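Local coordinates for protein TqaA (Penicillium aethiopicum, PDB 5DLK) that forms the C-terminal condensation-like domain of a fungal nonribosomal peptide synthetase and probably closes the finished peptide into a ring, at residues L266-G271 and E447-L452; K288-L293 and S457-K462; G300-V305 and P338-D343; I393-S398 and T426-D431. One frame throughout, in Å; residues are numbered along the deposited sequence. Where two conformers were deposited one is given.

Contact 1 (L266-G271 and E447-L452); sequences LWTFKG and EQATEL. With EDO (1,2-ethanediol), chain E.
Thr268 meets the helix segment 447-452 with both of its branches, each finding a different residue. Its hydroxyl OG1 lies 3.6 Å from Ala449 CB, while its methyl CG2 rests against the helix backbone at Thr450 CA, 3.7 Å away. The same methyl lies 3.8 Å from Thr450 OG1, the two threonine side chains crossing at about a right angle. This division of labour follows from the first torsion (chi1 -57°), which sets the methyl anti to the backbone N and leaves the hydroxyl anti to the carbonyl carbon. The polar ends are satisfied from just outside the segments: Gln446, at the start of the same helix, places its NE2 in hydrogen bonds to both Thr268 OG1 and Thr450 OG1, so that one amide ties strand to helix beside the apolar touch. On the other face of the strand, Trp267 turns from the helix and packs its ring on Phe425. Its NE1 donates a nearly straight bond (170°) of 2.9 Å to O1 of 1,2-ethanediol, a probable crystallisation additive that also bonds to Phe416 O. The strand 265-272 is an outermost member of the six-stranded sheet, paired antiparallel with 433-440 through backbone bonds of Leu266, Thr268 and Lys270. Helix 446-465 lies on one face of this margin, with Lys270 continuing the contact along it to Ala453, Asn454 and Ser457.

Contact 2 (K288-L293 and S457-K462); sequences KAATAL and SAIITK
Ala290 fits its single methyl between two successive isoleucines, Ile459 and Ile460, and the junction of the two helices illustrates how a small residue lets helices come close. The interactions between the segments are apolar. Ala290 CB is 3.5 Å from Ile459 CG2 and 3.6 Å from Ile460 CG1, so the first isoleucine offers its short branch and the second the root of its longer one. In Ile459, CG2 stands anti to the backbone N with CG1 at chi1 -63°, and this carries the short branch over the alanine. The longer branch ends at CD1, 3.9 Å from Ala290 O. Leu293, one turn further on, adds a looser touch, its CD2 lying 4.3 Å from Ile459 CG2. The backbones accordingly approach closely: the CA atoms of Ala290 and Ile459 are 5.6 Å apart, and the segment axes pass at 8.7 Å with 119° between their directions. Polar groups work within each helix or reach beyond the pair, as where Lys288 NZ bonds His308 ND1 and Lys462 NZ bonds Thr475 O. Around this junction, Ile459 also packs on Phe476 and Leu293 on Ile474, both from the C-terminal tail, while Ile460 rests on Ile272 of strand 265-272 and on Pro275. Ala289 meets Leu349, Leu350 and Thr353 of helix 346-358 and Phe463 of helix 446-465, so three helices come together around its methyl.

Contact 3 (G300-V305 and P338-D343); sequences GSRDVV and PEDSTD
Arg302 and Asp340 are joined chiefly through water. One water accepts a bond of 2.8 Å from Arg302 NE, lying at the edge of the guanidinium and in its plane, and donates both to Asp340 OD1 and, at 2.9 Å, to Pro338 O. A second water donates to Asp340 OD1 as well and takes a weak bond from Arg302 NH2, so this one carboxylate oxygen receives two waters. The direct salt bridge between the same side chains is long, 3.8 Å from NH2 to OD1; the oxygen lies near the guanidinium plane, but the two flat groups are turned 67° apart. Glu339 comes from another direction. Its OE1, also in a long salt bridge, sits over the centre of one guanidinium face, 3.9 Å from Arg302 NH1, where no N-H points at it and charge attraction alone acts. A bend at its second torsion (chi2 -61°) folds the carboxylate back toward the arginine, although its CB points away. The arginine reaches out with its chain extended from CG to NE, which lays CD against the loop backbone, 3.6 Å from Pro338 O. Behind it, Gly300 closes the preceding helix in a Schellman motif, and Ser301 OG takes the N-H of Asp303 in an ST turn, leading into strand 303-310. Val304 pairs with Val335 between this strand and 329-336, and Arg302 with Phe337 just past their ends. The whole is a hydrated surface salt-bridge network, linking the entry of one antiparallel strand to the loop that leaves its neighbour.

Contact 4 (I393-S398 and T426-D431); sequences IDLSFS and TEPHAD
A CH-pi contact between Leu395 and His429 joins, near the surface, the loop that follows strand 386-390 to the end of strand 422-428. Leu395 CD1 stands over one face of the imidazole, shifted toward its rim, 3.9 Å from the ring centroid. With CG beside the backbone N (chi1 -59°), Leu395 also sets this methyl 3.8 Å from Pro428 CD and 3.6 Å from Pro428 O and brings CD2 to Glu427 CG at 4.1 Å. The ring is steadied from the strand end just before it: His429 NE2 donates to Glu427 OE1 at 2.9 Å, a bent bond (147°) on the oxygen's anti side but 30° out of the carboxylate plane. Pro428, between them, centres an inverse gamma turn that helps bring them together. With an alanine in place of His429, Leu395 CD1 would lose the ring face it rests on and Glu427 would probably be left without its imidazole partner, freer to turn. The phosphopantetheine-binding residue Asn392 lies close by, its side chain about 6 Å from that of Pro428, though none is bound here. Beyond Leu395, Phe397 packs on Phe190 of helix 186-197 and Tyr410 of strand 407-415; strand 422-428 lies between strands 386-390 and 433-440.

Burial and chemistry change together across these four contacts. Contacts 1 and 2 are buried and share helix 446-465, which meets the sheet margin in the first and helix 283-299 in the second; they touch where Lys270 of the strand comes against Ser457 of the helix, a side chain with two conformers. Contact 2 is wholly apolar, whereas contact 1 mixes methyls with hydroxyls tied by a neighbouring amide. Contacts 3 and 4 lie at the surface, about 34 Å apart between centres, and reach different parts of the same six-stranded sheet that contact 1 borders. Charges and water dominate contact 3, a leucine on an imidazole contact 4, which comes nearest to the phosphopantetheine-binding residues, Asn392 among them.

Contact 1 (L266-G271 and E447-L452)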
loop_
_atom_site.group_PDB
_atom_site.type_symbol
_atom_site.label_atom_id
_atom_site.label_comp_id
_atom_site.label_asym_id
_atom_site.label_seq_id
_atom_site.Cartn_x
_atom_site.Cartn_y
_atom_site.Cartn_z
ATOM N N LEU A 266 3.845 -8.928 -15.187
ATOM C CA LEU A 266 5.297 -9.020 -15.296
ATOM C C LEU A 266 5.974 -8.049 -14.344
ATOM O O LEU A 266 5.605 -6.863 -14.297
ATOM C CB LEU A 266 5.783 -8.714 -16.718
ATOM C CG LEU A 266 5.323 -9.571 -17.886
ATOM C CD1 LEU A 266 6.053 -9.103 -19.150
ATOM C CD2 LEU A 266 5.648 -11.008 -17.584
ATOM N N TRP A 267 6.964 -8.549 -13.607
ATOM C CA TRP A 267 7.870 -7.701 -12.840
ATOM C C TRP A 267 9.219 -7.617 -13.542
ATOM O O TRP A 267 9.793 -8.641 -13.947
ATOM C CB TRP A 267 8.091 -8.237 -11.425
ATOM C CG TRP A 267 6.961 -8.055 -10.488
ATOM C CD1 TRP A 267 5.873 -8.865 -10.345
ATOM C CD2 TRP A 267 6.811 -7.002 -9.531
ATOM N NE1 TRP A 267 5.051 -8.375 -9.352
ATOM C CE2 TRP A 267 5.602 -7.234 -8.837
ATOM C CE3 TRP A 267 7.580 -5.881 -9.194
ATOM C CZ2 TRP A 267 5.145 -6.387 -7.824
ATOM C CZ3 TRP A 267 7.123 -5.036 -8.193
ATOM C CH2 TRP A 267 5.916 -5.299 -7.511
ATOM N N THR A 268 9.750 -6.409 -13.656
ATOM C CA THR A 268 11.032 -6.212 -14.329
ATOM C C THR A 268 11.922 -5.341 -13.446
ATOM O O THR A 268 11.474 -4.324 -12.917
ATOM C CB THR A 268 10.834 -5.587 -15.723
ATOM O OG1 THR A 268 9.960 -6.433 -16.492
ATOM C CG2 THR A 268 12.175 -5.417 -16.451
ATOM N N PHE A 269 13.172 -5.760 -13.251
ATOM C CA PHE A 269 14.029 -5.113 -12.250
ATOM C C PHE A 269 15.299 -4.578 -12.876
ATOM O O PHE A 269 15.865 -5.207 -13.766
ATOM C CB PHE A 269 14.410 -6.107 -11.133
ATOM C CG PHE A 269 13.235 -6.785 -10.484
ATOM C CD1 PHE A 269 12.567 -6.180 -9.435
ATOM C CD2 PHE A 269 12.808 -8.039 -10.906
ATOM C CE1 PHE A 269 11.479 -6.804 -8.820
ATOM C CE2 PHE A 269 11.725 -8.662 -10.296
ATOM C CZ PHE A 269 11.066 -8.039 -9.251
ATOM N N LYS A 270 15.766 -3.436 -12.384
ATOM C CA LYS A 270 17.070 -2.898 -12.779
ATOM C C LYS A 270 17.716 -2.246 -11.564
ATOM O O LYS A 270 17.159 -1.325 -10.969
ATOM C CB LYS A 270 16.933 -1.894 -13.930
ATOM C CG LYS A 270 18.253 -1.276 -14.433
ATOM C CD LYS A 270 19.247 -2.357 -14.819
ATOM C CE LYS A 270 20.192 -1.905 -15.935
ATOM N NZ LYS A 270 21.206 -0.952 -15.463
ATOM N N GLY A 271 18.893 -2.727 -11.174
ATOM C CA GLY A 271 19.586 -2.111 -10.054
ATOM C C GLY A 271 20.670 -1.147 -10.495
ATOM O O GLY A 271 21.381 -1.400 -11.475
ATOM N N GLU A 447 10.080 -6.768 -23.437
ATOM C CA GLU A 447 11.169 -5.949 -23.966
ATOM C C GLU A 447 10.914 -4.460 -23.666
ATOM O O GLU A 447 11.846 -3.709 -23.389
ATOM C CB GLU A 447 11.367 -6.190 -25.481
ATOM C CG GLU A 447 10.694 -5.162 -26.395
ATOM C CD GLU A 447 11.176 -5.220 -27.851
ATOM O OE1 GLU A 447 12.137 -5.968 -28.160
ATOM O OE2 GLU A 447 10.595 -4.495 -28.688
ATOM N N GLN A 448 9.652 -4.048 -23.683
ATOM C CA GLN A 448 9.293 -2.662 -23.380
ATOM C C GLN A 448 9.500 -2.325 -21.914
ATOM O O GLN A 448 9.956 -1.219 -21.577
ATOM C CB GLN A 448 7.841 -2.383 -23.751
ATOM C CG GLN A 448 7.572 -2.426 -25.237
ATOM C CD GLN A 448 6.107 -2.232 -25.540
ATOM O OE1 GLN A 448 5.246 -2.929 -24.987
ATOM N NE2 GLN A 448 5.806 -1.280 -26.412
ATOM N N ALA A 449 9.160 -3.260 -21.034
ATOM C CA ALA A 449 9.328 -2.999 -19.602
ATOM C C ALA A 449 10.820 -2.940 -19.257
ATOM O O ALA A 449 11.232 -2.156 -18.398
ATOM C CB ALA A 449 8.626 -4.044 -18.781
ATOM N N THR A 450 11.624 -3.772 -19.924
ATOM C CA THR A 450 13.065 -3.765 -19.691
ATOM C C THR A 450 13.603 -2.400 -20.117
ATOM O O THR A 450 14.442 -1.819 -19.432
ATOM C CB THR A 450 13.807 -4.918 -20.452
ATOM O OG1 THR A 450 13.446 -6.188 -19.895
ATOM C CG2 THR A 450 15.311 -4.776 -20.311
ATOM N N GLU A 451 13.103 -1.883 -21.236
ATOM C CA GLU A 451 13.582 -0.593 -21.740
ATOM C C GLU A 451 13.157 0.538 -20.818
ATOM O O GLU A 451 13.935 1.461 -20.564
ATOM C CB GLU A 451 13.077 -0.321 -23.159
ATOM C CG GLU A 451 13.644 0.964 -23.793
ATOM C CD GLU A 451 15.177 0.958 -23.986
ATOM O OE1 GLU A 451 15.825 -0.097 -23.811
ATOM O OE2 GLU A 451 15.742 2.022 -24.329
ATOM N N LEU A 452 11.931 0.462 -20.309
ATOM C CA LEU A 452 11.460 1.456 -19.351
ATOM C C LEU A 452 12.335 1.462 -18.096
ATOM O O LEU A 452 12.778 2.513 -17.659
ATOM C CB LEU A 452 10.000 1.190 -18.970
ATOM C CG LEU A 452 9.435 2.171 -17.945
ATOM C CD1 LEU A 452 9.454 3.607 -18.465
ATOM C CD2 LEU A 452 8.028 1.726 -17.523
HETATM C C1 EDO E . 2.576 -11.121 -9.185
HETATM O O1 EDO E . 2.699 -9.877 -8.453
HETATM C C2 EDO E . 1.761 -12.187 -8.432
HETATM O O2 EDO E . 0.359 -11.847 -8.356
#

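Contact 2 (K288-L293 and S457-K462)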
loop_
_atom_site.group_PDB
_atom_site.type_symbol
_atom_site.label_atom_id
_atom_site.label_comp_id
_atom_site.label_asym_id
_atom_site.label_seq_id
_atom_site.Cartn_x
_atom_site.Cartn_y
_atom_site.Cartn_z
ATOM N N LYS A 288 11.106 10.654 -9.262
ATOM C CA LYS A 288 9.962 11.271 -9.934
ATOM C C LYS A 288 10.397 12.303 -10.976
ATOM O O LYS A 288 9.747 12.437 -12.022
ATOM C CB LYS A 288 9.022 11.877 -8.878
ATOM C CG LYS A 288 8.332 10.720 -8.127
ATOM C CD LYS A 288 7.781 11.151 -6.786
ATOM C CE LYS A 288 7.273 9.906 -6.025
ATOM N NZ LYS A 288 6.686 10.267 -4.686
ATOM N N ALA A 289 11.488 13.026 -10.708
ATOM C CA ALA A 289 12.013 13.968 -11.704
ATOM C C ALA A 289 12.501 13.228 -12.929
ATOM O O ALA A 289 12.296 13.680 -14.055
ATOM C CB ALA A 289 13.140 14.807 -11.127
ATOM N N ALA A 290 13.156 12.082 -12.720
ATOM C CA ALA A 290 13.634 11.294 -13.848
ATOM C C ALA A 290 12.452 10.824 -14.705
ATOM O O ALA A 290 12.495 10.852 -15.943
ATOM C CB ALA A 290 14.465 10.077 -13.349
ATOM N N THR A 291 11.398 10.385 -14.033
ATOM C CA THR A 291 10.187 9.942 -14.712
ATOM C C THR A 291 9.551 11.102 -15.502
ATOM O O THR A 291 9.078 10.908 -16.634
ATOM C CB THR A 291 9.184 9.364 -13.704
ATOM O OG1 THR A 291 9.792 8.238 -13.048
ATOM C CG2 THR A 291 7.904 8.907 -14.414
ATOM N N ALA A 292 9.555 12.295 -14.917
ATOM C CA ALA A 292 8.980 13.457 -15.608
ATOM C C ALA A 292 9.746 13.807 -16.870
ATOM O O ALA A 292 9.146 14.131 -17.896
ATOM C CB ALA A 292 8.936 14.672 -14.684
ATOM N N LEU A 293 11.068 13.731 -16.803
ATOM C CA LEU A 293 11.874 14.037 -17.978
ATOM C C LEU A 293 11.629 13.002 -19.073
ATOM O O LEU A 293 11.523 13.352 -20.265
ATOM C CB LEU A 293 13.365 14.097 -17.633
ATOM C CG LEU A 293 14.220 14.509 -18.834
ATOM C CD1 LEU A 293 13.837 15.906 -19.335
ATOM C CD2 LEU A 293 15.684 14.448 -18.448
ATOM N N SER A 457 16.260 4.236 -14.916
ATOM C CA SER A 457 17.451 4.112 -14.084
ATOM C C SER A 457 18.631 4.914 -14.657
ATOM O O SER A 457 19.385 5.507 -13.887
ATOM C CB SER A 457 17.824 2.632 -13.892
ATOM O OG SER A 457 18.190 2.035 -15.116
ATOM N N ALA A 458 18.771 4.962 -15.982
ATOM C CA ALA A 458 19.851 5.719 -16.612
ATOM C C ALA A 458 19.738 7.215 -16.325
ATOM O O ALA A 458 20.738 7.894 -16.075
ATOM C CB ALA A 458 19.866 5.480 -18.131
ATOM N N ILE A 459 18.515 7.724 -16.396
ATOM C CA ILE A 459 18.268 9.141 -16.090
ATOM C C ILE A 459 18.566 9.445 -14.634
ATOM O O ILE A 459 19.210 10.459 -14.335
ATOM C CB ILE A 459 16.810 9.542 -16.426
ATOM C CG1 ILE A 459 16.556 9.384 -17.928
ATOM C CG2 ILE A 459 16.545 11.022 -16.003
ATOM C CD1 ILE A 459 15.086 9.186 -18.255
ATOM N N ILE A 460 18.125 8.576 -13.724
ATOM C CA ILE A 460 18.409 8.779 -12.298
ATOM C C ILE A 460 19.923 8.897 -12.071
ATOM O O ILE A 460 20.405 9.805 -11.387
ATOM C CB ILE A 460 17.850 7.627 -11.447
ATOM C CG1 ILE A 460 16.305 7.661 -11.440
ATOM C CG2 ILE A 460 18.369 7.725 -10.017
ATOM C CD1 ILE A 460 15.650 6.399 -10.807
ATOM N N THR A 461 20.669 7.940 -12.620
ATOM C CA THR A 461 22.126 7.990 -12.457
ATOM C C THR A 461 22.746 9.235 -13.111
ATOM O O THR A 461 23.660 9.841 -12.565
ATOM C CB THR A 461 22.784 6.730 -13.026
ATOM O OG1 THR A 461 22.331 5.606 -12.268
ATOM C CG2 THR A 461 24.295 6.838 -12.922
ATOM N N LYS A 462 22.233 9.632 -14.269
ATOM C CA LYS A 462 22.764 10.826 -14.924
ATOM C C LYS A 462 22.502 12.083 -14.081
ATOM O O LYS A 462 23.381 12.933 -13.919
ATOM C CB LYS A 462 22.162 10.968 -16.318
ATOM C CG LYS A 462 22.815 12.050 -17.170
ATOM C CD LYS A 462 22.690 11.731 -18.660
ATOM C CE LYS A 462 23.283 10.362 -18.983
ATOM N NZ LYS A 462 23.255 10.070 -20.448
#

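Contact 3 (G300-V305 and P338-D343)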
loop_
_atom_site.group_PDB
_atom_site.type_symbol
_atom_site.label_atom_id
_atom_site.label_comp_id
_atom_site.label_asym_id
_atom_site.label_seq_id
_atom_site.Cartn_x
_atom_site.Cartn_y
_atom_site.Cartn_z
ATOM N N GLY A 300 6.497 14.737 -26.018
ATOM C CA GLY A 300 6.755 16.024 -26.647
ATOM C C GLY A 300 6.088 17.159 -25.882
ATOM O O GLY A 300 5.515 18.064 -26.476
ATOM N N SER A 301 6.189 17.106 -24.555
ATOM C CA SER A 301 5.386 17.953 -23.685
ATOM C C SER A 301 6.229 18.661 -22.641
ATOM O O SER A 301 7.175 18.082 -22.114
ATOM C CB SER A 301 4.314 17.097 -22.998
ATOM O OG SER A 301 3.551 17.870 -22.076
ATOM N N ARG A 302 5.899 19.912 -22.331
ATOM C CA ARG A 302 6.566 20.588 -21.223
ATOM C C ARG A 302 5.684 20.655 -19.973
ATOM O O ARG A 302 5.964 21.409 -19.058
ATOM C CB ARG A 302 6.977 22.012 -21.625
ATOM C CG ARG A 302 8.109 22.048 -22.657
ATOM C CD ARG A 302 8.520 23.501 -22.974
ATOM N NE ARG A 302 9.505 23.529 -24.050
ATOM C CZ ARG A 302 9.203 23.523 -25.345
ATOM N NH1 ARG A 302 7.934 23.517 -25.732
ATOM N NH2 ARG A 302 10.178 23.532 -26.250
ATOM N N ASP A 303 4.599 19.895 -19.945
ATOM C CA ASP A 303 3.688 19.960 -18.804
ATOM C C ASP A 303 3.113 18.564 -18.640
ATOM O O ASP A 303 2.227 18.184 -19.403
ATOM C CB ASP A 303 2.588 21.002 -19.071
ATOM C CG ASP A 303 1.610 21.149 -17.925
ATOM O OD1 ASP A 303 1.897 20.699 -16.798
ATOM O OD2 ASP A 303 0.519 21.723 -18.156
ATOM N N VAL A 304 3.657 17.769 -17.717
ATOM C CA VAL A 304 3.227 16.371 -17.651
ATOM C C VAL A 304 2.545 16.083 -16.312
ATOM O O VAL A 304 2.865 16.701 -15.289
ATOM C CB VAL A 304 4.401 15.395 -17.867
ATOM C CG1 VAL A 304 5.033 15.602 -19.259
ATOM C CG2 VAL A 304 5.428 15.539 -16.766
ATOM N N VAL A 305 1.571 15.180 -16.333
ATOM C CA VAL A 305 0.905 14.773 -15.105
ATOM C C VAL A 305 0.932 13.264 -15.043
ATOM O O VAL A 305 0.576 12.607 -16.017
ATOM C CB VAL A 305 -0.566 15.268 -15.014
ATOM C CG1 VAL A 305 -1.198 14.789 -13.694
ATOM C CG2 VAL A 305 -0.611 16.807 -15.093
ATOM N N PRO A 338 9.979 24.874 -17.968
ATOM C CA PRO A 338 9.941 26.181 -18.638
ATOM C C PRO A 338 10.347 26.079 -20.113
ATOM O O PRO A 338 10.790 25.031 -20.570
ATOM C CB PRO A 338 10.970 27.007 -17.845
ATOM C CG PRO A 338 11.977 26.023 -17.418
ATOM C CD PRO A 338 11.150 24.737 -17.092
ATOM N N GLU A 339 10.222 27.181 -20.856
ATOM C CA GLU A 339 10.734 27.209 -22.227
ATOM C C GLU A 339 12.260 27.053 -22.239
ATOM O O GLU A 339 12.915 27.303 -21.222
ATOM C CB GLU A 339 10.315 28.510 -22.926
ATOM C CG GLU A 339 8.803 28.661 -23.124
ATOM C CD GLU A 339 8.189 27.552 -24.004
ATOM O OE1 GLU A 339 8.736 27.257 -25.097
ATOM O OE2 GLU A 339 7.158 26.966 -23.596
ATOM N N ASP A 340 12.816 26.638 -23.381
ATOM C CA ASP A 340 14.240 26.361 -23.513
ATOM C C ASP A 340 15.088 27.572 -23.081
ATOM O O ASP A 340 16.171 27.407 -22.534
ATOM C CB ASP A 340 14.609 26.009 -24.959
ATOM C CG ASP A 340 14.105 24.638 -25.397
ATOM O OD1 ASP A 340 13.582 23.860 -24.565
ATOM O OD2 ASP A 340 14.262 24.342 -26.604
ATOM N N SER A 341 14.572 28.762 -23.349
ATOM C CA SER A 341 15.299 30.019 -23.081
ATOM C C SER A 341 15.695 30.163 -21.611
ATOM O O SER A 341 16.697 30.808 -21.282
ATOM C CB SER A 341 14.459 31.230 -23.515
ATOM O OG SER A 341 13.248 31.380 -22.782
ATOM N N THR A 342 14.925 29.540 -20.721
ATOM C CA THR A 342 15.227 29.624 -19.291
ATOM C C THR A 342 16.427 28.735 -18.909
ATOM O O THR A 342 17.117 28.966 -17.895
ATOM C CB THR A 342 13.964 29.259 -18.478
ATOM O OG1 THR A 342 12.923 30.189 -18.806
ATOM C CG2 THR A 342 14.211 29.299 -16.969
ATOM N N ASP A 343 16.692 27.728 -19.736
ATOM C CA ASP A 343 17.877 26.876 -19.602
ATOM C C ASP A 343 17.958 26.215 -18.224
ATOM O O ASP A 343 18.966 26.309 -17.530
ATOM C CB ASP A 343 19.146 27.685 -19.863
ATOM C CG ASP A 343 20.104 26.986 -20.799
ATOM O OD1 ASP A 343 19.923 25.773 -21.051
ATOM O OD2 ASP A 343 21.051 27.656 -21.259
HETATM O O HOH W 1 11.957 23.445 -22.678
HETATM O O HOH W 2 12.379 21.571 -25.627
#

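Contact 4 (I393-S398 and T426-D431)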
loop_
_atom_site.group_PDB
_atom_site.type_symbol
_atom_site.label_atom_id
_atom_site.label_comp_id
_atom_site.label_asym_id
_atom_site.label_seq_id
_atom_site.Cartn_x
_atom_site.Cartn_y
_atom_site.Cartn_z
ATOM N N ILE A 393 10.415 3.264 3.114
ATOM C CA ILE A 393 9.829 2.527 4.230
ATOM C C ILE A 393 10.791 1.407 4.631
ATOM O O ILE A 393 11.805 1.200 3.972
ATOM C CB ILE A 393 8.482 1.899 3.830
ATOM C CG1 ILE A 393 8.693 1.109 2.519
ATOM C CG2 ILE A 393 7.412 2.976 3.704
ATOM C CD1 ILE A 393 7.476 0.402 1.964
ATOM N N ASP A 394 10.473 0.688 5.702
ATOM C CA ASP A 394 11.249 -0.488 6.066
ATOM C C ASP A 394 11.265 -1.493 4.922
ATOM O O ASP A 394 10.221 -1.821 4.343
ATOM C CB ASP A 394 10.696 -1.166 7.323
ATOM C CG ASP A 394 10.894 -0.344 8.576
ATOM O OD1 ASP A 394 11.571 0.704 8.510
ATOM O OD2 ASP A 394 10.381 -0.759 9.642
ATOM N N LEU A 395 12.459 -1.977 4.611
ATOM C CA LEU A 395 12.646 -3.005 3.597
ATOM C C LEU A 395 12.995 -4.343 4.256
ATOM O O LEU A 395 13.058 -5.363 3.575
ATOM C CB LEU A 395 13.744 -2.599 2.608
ATOM C CG LEU A 395 13.503 -1.289 1.840
ATOM C CD1 LEU A 395 14.683 -0.955 0.928
ATOM C CD2 LEU A 395 12.229 -1.367 1.027
ATOM N N SER A 396 13.222 -4.309 5.571
ATOM C CA SER A 396 13.536 -5.499 6.381
ATOM C C SER A 396 12.635 -5.539 7.607
ATOM O O SER A 396 12.224 -4.499 8.097
ATOM C CB SER A 396 15.000 -5.490 6.836
ATOM O OG SER A 396 15.888 -5.282 5.755
ATOM N N PHE A 397 12.348 -6.734 8.123
ATOM C CA PHE A 397 11.356 -6.881 9.187
ATOM C C PHE A 397 11.801 -7.857 10.269
ATOM O O PHE A 397 12.592 -8.768 10.003
ATOM C CB PHE A 397 10.021 -7.333 8.587
ATOM C CG PHE A 397 9.613 -6.510 7.415
ATOM C CD1 PHE A 397 10.041 -6.846 6.131
ATOM C CD2 PHE A 397 8.875 -5.349 7.602
ATOM C CE1 PHE A 397 9.711 -6.036 5.041
ATOM C CE2 PHE A 397 8.539 -4.544 6.525
ATOM C CZ PHE A 397 8.955 -4.889 5.247
ATOM N N SER A 398 11.290 -7.666 11.482
ATOM C CA SER A 398 11.644 -8.565 12.579
ATOM C C SER A 398 10.515 -8.788 13.582
ATOM O O SER A 398 9.617 -7.960 13.751
ATOM C CB SER A 398 12.884 -8.042 13.307
ATOM O OG SER A 398 12.615 -6.812 13.946
ATOM N N THR A 426 10.500 1.950 -6.597
ATOM C CA THR A 426 11.955 2.059 -6.387
ATOM C C THR A 426 12.267 1.701 -4.937
ATOM O O THR A 426 11.651 2.221 -4.024
ATOM C CB THR A 426 12.502 3.467 -6.714
ATOM O OG1 THR A 426 11.642 4.470 -6.149
ATOM C CG2 THR A 426 12.591 3.672 -8.208
ATOM N N GLU A 427 13.203 0.772 -4.737
ATOM C CA GLU A 427 13.572 0.316 -3.401
ATOM C C GLU A 427 15.017 0.694 -3.120
ATOM O O GLU A 427 15.918 0.253 -3.844
ATOM C CB GLU A 427 13.414 -1.201 -3.266
ATOM C CG GLU A 427 11.989 -1.661 -3.100
ATOM C CD GLU A 427 11.892 -3.142 -2.779
ATOM O OE1 GLU A 427 12.914 -3.848 -2.877
ATOM O OE2 GLU A 427 10.784 -3.584 -2.430
ATOM N N PRO A 428 15.236 1.523 -2.092
ATOM C CA PRO A 428 16.563 2.047 -1.759
ATOM C C PRO A 428 17.330 1.125 -0.821
ATOM O O PRO A 428 17.380 1.392 0.372
ATOM C CB PRO A 428 16.246 3.381 -1.081
ATOM C CG PRO A 428 14.939 3.137 -0.411
ATOM C CD PRO A 428 14.182 2.144 -1.273
ATOM N N HIS A 429 17.922 0.063 -1.361
ATOM C CA HIS A 429 18.767 -0.832 -0.575
ATOM C C HIS A 429 20.151 -0.237 -0.349
ATOM O O HIS A 429 20.529 0.756 -0.975
ATOM C CB HIS A 429 18.893 -2.185 -1.262
ATOM C CG HIS A 429 17.590 -2.902 -1.402
ATOM N ND1 HIS A 429 17.005 -3.594 -0.361
ATOM C CD2 HIS A 429 16.740 -3.009 -2.448
ATOM C CE1 HIS A 429 15.859 -4.110 -0.767
ATOM N NE2 HIS A 429 15.672 -3.765 -2.029
ATOM N N ALA A 430 20.909 -0.860 0.542
ATOM C CA ALA A 430 22.233 -0.358 0.888
ATOM C C ALA A 430 23.207 -0.481 -0.285
ATOM O O ALA A 430 24.047 0.395 -0.481
ATOM C CB ALA A 430 22.774 -1.092 2.114
ATOM N N ASP A 431 23.087 -1.550 -1.067
ATOM C CA ASP A 431 24.038 -1.785 -2.157
ATOM C C ASP A 431 23.485 -1.434 -3.541
ATOM O O ASP A 431 24.212 -1.478 -4.525
ATOM C CB ASP A 431 24.497 -3.243 -2.159
ATOM C CG ASP A 431 23.440 -4.187 -2.713
ATOM O OD1 ASP A 431 22.250 -4.009 -2.380
ATOM O OD2 ASP A 431 23.799 -5.103 -3.488
#